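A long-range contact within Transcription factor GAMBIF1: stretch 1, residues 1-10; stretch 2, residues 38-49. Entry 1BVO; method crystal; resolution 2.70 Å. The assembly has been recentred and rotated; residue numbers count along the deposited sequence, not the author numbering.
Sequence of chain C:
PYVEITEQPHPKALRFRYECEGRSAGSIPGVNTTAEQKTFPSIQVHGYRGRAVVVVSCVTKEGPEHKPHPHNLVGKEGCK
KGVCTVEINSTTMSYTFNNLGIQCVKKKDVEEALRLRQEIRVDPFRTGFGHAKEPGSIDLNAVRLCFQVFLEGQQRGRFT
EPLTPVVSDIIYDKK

Stretch 1, residues 1-10: PYVEITEQPH
Stretch 2 (38-49) KTFPSIQVHGYR

Val-3 and Ile-43 form the apolar centre of the contact. Val-3 CG1 lies 3.5 Å from Ile-43 CB. Val-3 is in the t rotamer (chi1 -161°). Ile-43 has chi1 p and chi2 t. Val-45 (chi1 t) shares the face of Val-3; the two form a non-hydrogen-bonded pair with CA atoms 4.4 Å apart. These beta-branched residues suit extended backbone, and all three are buried. Ile-5 (m, t) points away from stretch 2, and its CG1 only reaches 4.5 Å from Ile-43 CG2. Farther along, Pro-9 CB packs 4.0 Å from Pro-41 CG. Both prolines are buried, with phi -64° and -56°. The two stretches together bury 775 Å².

The backbones carry this packing. Strand 42-46 runs antiparallel to residues 2-5, with 150° between the strand directions and axes 4.5 Å apart at closest approach. Phi/psi values are extended, such as -107/139 at Val-3 and -83/146 at Val-45. Tyr-2 pairs with His-46: Tyr-2 N to His-46 O is 3.2 Å and His-46 N to Tyr-2 O is 2.8 Å. Glu-4 pairs with Gln-44: Glu-4 N to Gln-44 O is 2.8 Å, while the bond from Gln-44 N to Glu-4 O, 2.9 Å, is weak.

The chain then turns a corner at Thr-6 (phi/psi -66/-28), and a beta bulge shifts the register by one. Glu-7 therefore pairs with Ser-42. Glu-7 N donates to Ser-42 O at 3.2 Å, and Ser-42 N donates to Glu-7 O at 3.0 Å. Thr-6 OG1 (chi1 p) adds a weak hydrogen bond to Ser-42 O, 3.1 Å.

Tyr-2, Glu-4, Glu-7, Ser-42, Gln-44 and His-46 occupy the other, more polar face. His-46 (chi1 m, chi2 -81°) has the largest covered area, 97 Å². Its NE2 donates to Glu-4 OE1 at 2.7 Å, near the plane of the imidazole. Glu-4 reaches it with chi1 and chi2 both t. The Tyr-2 ring (chi1 p, chi2 -88°) lies near parallel to the His-46 ring but slid apart, with centroids 4.7 Å apart and planes at 26°. His-46 CB sits over the Tyr-2 ring face, 3.9 Å from its centroid.

At one end, Glu-7 (chi1 t, chi2 112°) brings OE1 to 3.1 Å from Thr-39 CB. At the other, Pro-1 CB meets Tyr-48 CB at 4.1 Å. Gly-47 has phi/psi 73/3, which favours glycine; a CB there would clash with Pro-1 N.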

# COMPACT_ATOMS: atom_id res chain seq x y z
N PRO C 1 1.83 9.05 45.99
CA PRO C 1 1.14 8.24 44.98
C PRO C 1 1.87 8.37 43.66
O PRO C 1 2.12 9.48 43.19
CB PRO C 1 -0.28 8.77 44.88
CG PRO C 1 -0.05 10.23 45.16
CD PRO C 1 1.03 10.26 46.28
N TYR C 2 2.30 7.24 43.13
CA TYR C 2 3.01 7.17 41.85
C TYR C 2 2.86 5.74 41.36
O TYR C 2 2.52 4.85 42.13
CB TYR C 2 4.49 7.53 42.04
CG TYR C 2 5.30 6.50 42.79
CD1 TYR C 2 5.39 6.54 44.18
CD2 TYR C 2 5.95 5.47 42.11
CE1 TYR C 2 6.12 5.58 44.88
CE2 TYR C 2 6.68 4.51 42.79
CZ TYR C 2 6.76 4.56 44.18
OH TYR C 2 7.45 3.58 44.86
N VAL C 3 3.15 5.52 40.09
CA VAL C 3 3.02 4.19 39.51
C VAL C 3 4.36 3.55 39.25
O VAL C 3 5.30 4.21 38.81
CB VAL C 3 2.25 4.26 38.17
CG1 VAL C 3 1.71 2.89 37.82
CG2 VAL C 3 1.15 5.29 38.26
N GLU C 4 4.46 2.26 39.53
CA GLU C 4 5.69 1.54 39.29
C GLU C 4 5.42 0.55 38.19
O GLU C 4 4.34 -0.05 38.14
CB GLU C 4 6.12 0.79 40.55
CG GLU C 4 7.39 -0.03 40.36
CD GLU C 4 7.58 -1.08 41.43
OE1 GLU C 4 6.94 -1.00 42.49
OE2 GLU C 4 8.37 -2.02 41.20
N ILE C 5 6.33 0.45 37.23
CA ILE C 5 6.17 -0.52 36.16
C ILE C 5 6.84 -1.79 36.61
O ILE C 5 8.01 -2.02 36.32
CB ILE C 5 6.77 -0.02 34.88
CG1 ILE C 5 6.14 1.32 34.54
CG2 ILE C 5 6.60 -1.07 33.78
CD1 ILE C 5 6.38 1.77 33.15
N THR C 6 6.07 -2.64 37.28
CA THR C 6 6.58 -3.89 37.83
C THR C 6 7.05 -4.95 36.85
O THR C 6 7.88 -5.79 37.21
CB THR C 6 5.60 -4.46 38.86
OG1 THR C 6 4.34 -4.73 38.24
CG2 THR C 6 5.40 -3.46 39.99
N GLU C 7 6.49 -4.97 35.66
CA GLU C 7 6.98 -5.91 34.66
C GLU C 7 6.88 -5.15 33.38
O GLU C 7 5.84 -4.62 33.01
CB GLU C 7 6.23 -7.25 34.62
CG GLU C 7 6.45 -8.04 33.31
CD GLU C 7 7.24 -9.33 33.46
OE1 GLU C 7 6.77 -10.27 34.12
OE2 GLU C 7 8.32 -9.43 32.87
N GLN C 8 8.06 -4.95 32.82
CA GLN C 8 8.25 -4.21 31.60
C GLN C 8 7.98 -5.02 30.37
O GLN C 8 8.22 -6.23 30.33
CB GLN C 8 9.68 -3.71 31.55
CG GLN C 8 9.96 -2.62 32.52
CD GLN C 8 9.64 -1.27 31.97
OE1 GLN C 8 9.19 -1.13 30.82
NE2 GLN C 8 9.84 -0.24 32.79
N PRO C 9 7.48 -4.35 29.34
CA PRO C 9 7.19 -5.05 28.10
C PRO C 9 8.47 -5.57 27.50
O PRO C 9 9.53 -4.95 27.59
CB PRO C 9 6.56 -3.96 27.23
CG PRO C 9 7.11 -2.68 27.81
CD PRO C 9 7.06 -2.94 29.28
N HIS C 10 8.40 -6.79 27.00
CA HIS C 10 9.53 -7.38 26.34
C HIS C 10 9.71 -6.49 25.13
O HIS C 10 8.78 -6.34 24.32
CB HIS C 10 9.25 -8.80 25.91
CG HIS C 10 10.45 -9.47 25.32
ND1 HIS C 10 11.16 -10.46 25.98
CD2 HIS C 10 11.11 -9.25 24.16
CE1 HIS C 10 12.20 -10.81 25.25
NE2 HIS C 10 12.20 -10.08 24.14
N LYS C 38 4.22 -17.80 31.24
CA LYS C 38 4.11 -16.59 30.42
C LYS C 38 3.86 -15.38 31.31
O LYS C 38 3.20 -15.51 32.36
CB LYS C 38 2.95 -16.73 29.42
CG LYS C 38 3.22 -17.63 28.22
CD LYS C 38 2.10 -17.55 27.17
CE LYS C 38 2.47 -18.33 25.91
NZ LYS C 38 1.44 -18.24 24.85
N THR C 39 4.38 -14.22 30.92
CA THR C 39 4.16 -13.01 31.70
C THR C 39 3.66 -11.87 30.82
O THR C 39 3.69 -11.97 29.59
CB THR C 39 5.41 -12.58 32.50
OG1 THR C 39 6.51 -12.38 31.62
CG2 THR C 39 5.76 -13.64 33.54
N PHE C 40 3.23 -10.79 31.46
CA PHE C 40 2.68 -9.63 30.78
C PHE C 40 3.03 -8.33 31.56
O PHE C 40 3.31 -8.39 32.76
CB PHE C 40 1.15 -9.83 30.70
CG PHE C 40 0.72 -11.08 29.94
CD1 PHE C 40 0.75 -11.10 28.55
CD2 PHE C 40 0.27 -12.22 30.61
CE1 PHE C 40 0.35 -12.22 27.83
CE2 PHE C 40 -0.14 -13.36 29.89
CZ PHE C 40 -0.09 -13.36 28.50
N PRO C 41 3.07 -7.16 30.88
CA PRO C 41 3.39 -5.87 31.52
C PRO C 41 2.47 -5.59 32.68
O PRO C 41 1.28 -5.84 32.59
CB PRO C 41 3.11 -4.85 30.42
CG PRO C 41 3.42 -5.58 29.20
CD PRO C 41 2.82 -6.95 29.44
N SER C 42 3.00 -4.99 33.73
CA SER C 42 2.15 -4.68 34.85
C SER C 42 2.63 -3.48 35.63
O SER C 42 3.82 -3.13 35.61
CB SER C 42 1.97 -5.91 35.75
OG SER C 42 3.14 -6.70 35.83
N ILE C 43 1.68 -2.76 36.19
CA ILE C 43 1.97 -1.58 36.97
C ILE C 43 1.44 -1.80 38.38
O ILE C 43 0.70 -2.77 38.65
CB ILE C 43 1.34 -0.31 36.34
CG1 ILE C 43 -0.18 -0.45 36.27
CG2 ILE C 43 1.93 -0.07 34.97
CD1 ILE C 43 -0.89 0.84 35.97
N GLN C 44 1.80 -0.88 39.27
CA GLN C 44 1.44 -0.96 40.66
C GLN C 44 1.44 0.45 41.20
O GLN C 44 2.45 1.14 41.13
CB GLN C 44 2.53 -1.75 41.37
CG GLN C 44 2.06 -2.87 42.27
CD GLN C 44 1.54 -2.36 43.58
OE1 GLN C 44 2.10 -1.43 44.18
NE2 GLN C 44 0.47 -2.98 44.06
N VAL C 45 0.31 0.90 41.71
CA VAL C 45 0.27 2.24 42.27
C VAL C 45 0.77 2.18 43.69
O VAL C 45 0.62 1.17 44.37
CB VAL C 45 -1.15 2.82 42.28
CG1 VAL C 45 -1.16 4.19 42.94
CG2 VAL C 45 -1.68 2.90 40.87
N HIS C 46 1.44 3.24 44.12
CA HIS C 46 1.95 3.31 45.48
C HIS C 46 1.39 4.57 46.10
O HIS C 46 0.99 5.49 45.40
CB HIS C 46 3.47 3.40 45.49
CG HIS C 46 4.16 2.18 44.98
ND1 HIS C 46 4.36 1.06 45.76
CD2 HIS C 46 4.73 1.92 43.78
CE1 HIS C 46 5.03 0.16 45.06
NE2 HIS C 46 5.27 0.65 43.86
N GLY C 47 1.41 4.61 47.42
CA GLY C 47 0.92 5.76 48.15
C GLY C 47 -0.59 5.95 48.17
O GLY C 47 -1.06 6.91 48.79
N TYR C 48 -1.35 5.04 47.58
CA TYR C 48 -2.80 5.21 47.56
C TYR C 48 -3.59 3.93 47.34
O TYR C 48 -3.13 3.00 46.65
CB TYR C 48 -3.16 6.27 46.50
CG TYR C 48 -4.63 6.40 46.12
CD1 TYR C 48 -5.21 5.54 45.18
CD2 TYR C 48 -5.43 7.44 46.63
CE1 TYR C 48 -6.51 5.72 44.74
CE2 TYR C 48 -6.74 7.62 46.19
CZ TYR C 48 -7.28 6.76 45.25
OH TYR C 48 -8.56 6.94 44.79
N ARG C 49 -4.74 3.86 48.01
CA ARG C 49 -5.65 2.73 47.86
C ARG C 49 -7.04 3.31 47.66
O ARG C 49 -7.52 4.09 48.49
CB ARG C 49 -5.64 1.81 49.07
CG ARG C 49 -6.55 0.59 48.87
CD ARG C 49 -6.40 -0.43 49.96
NE ARG C 49 -5.10 -1.09 49.92
CZ ARG C 49 -4.37 -1.38 50.99
NH1 ARG C 49 -4.80 -1.07 52.20
NH2 ARG C 49 -3.20 -2.00 50.83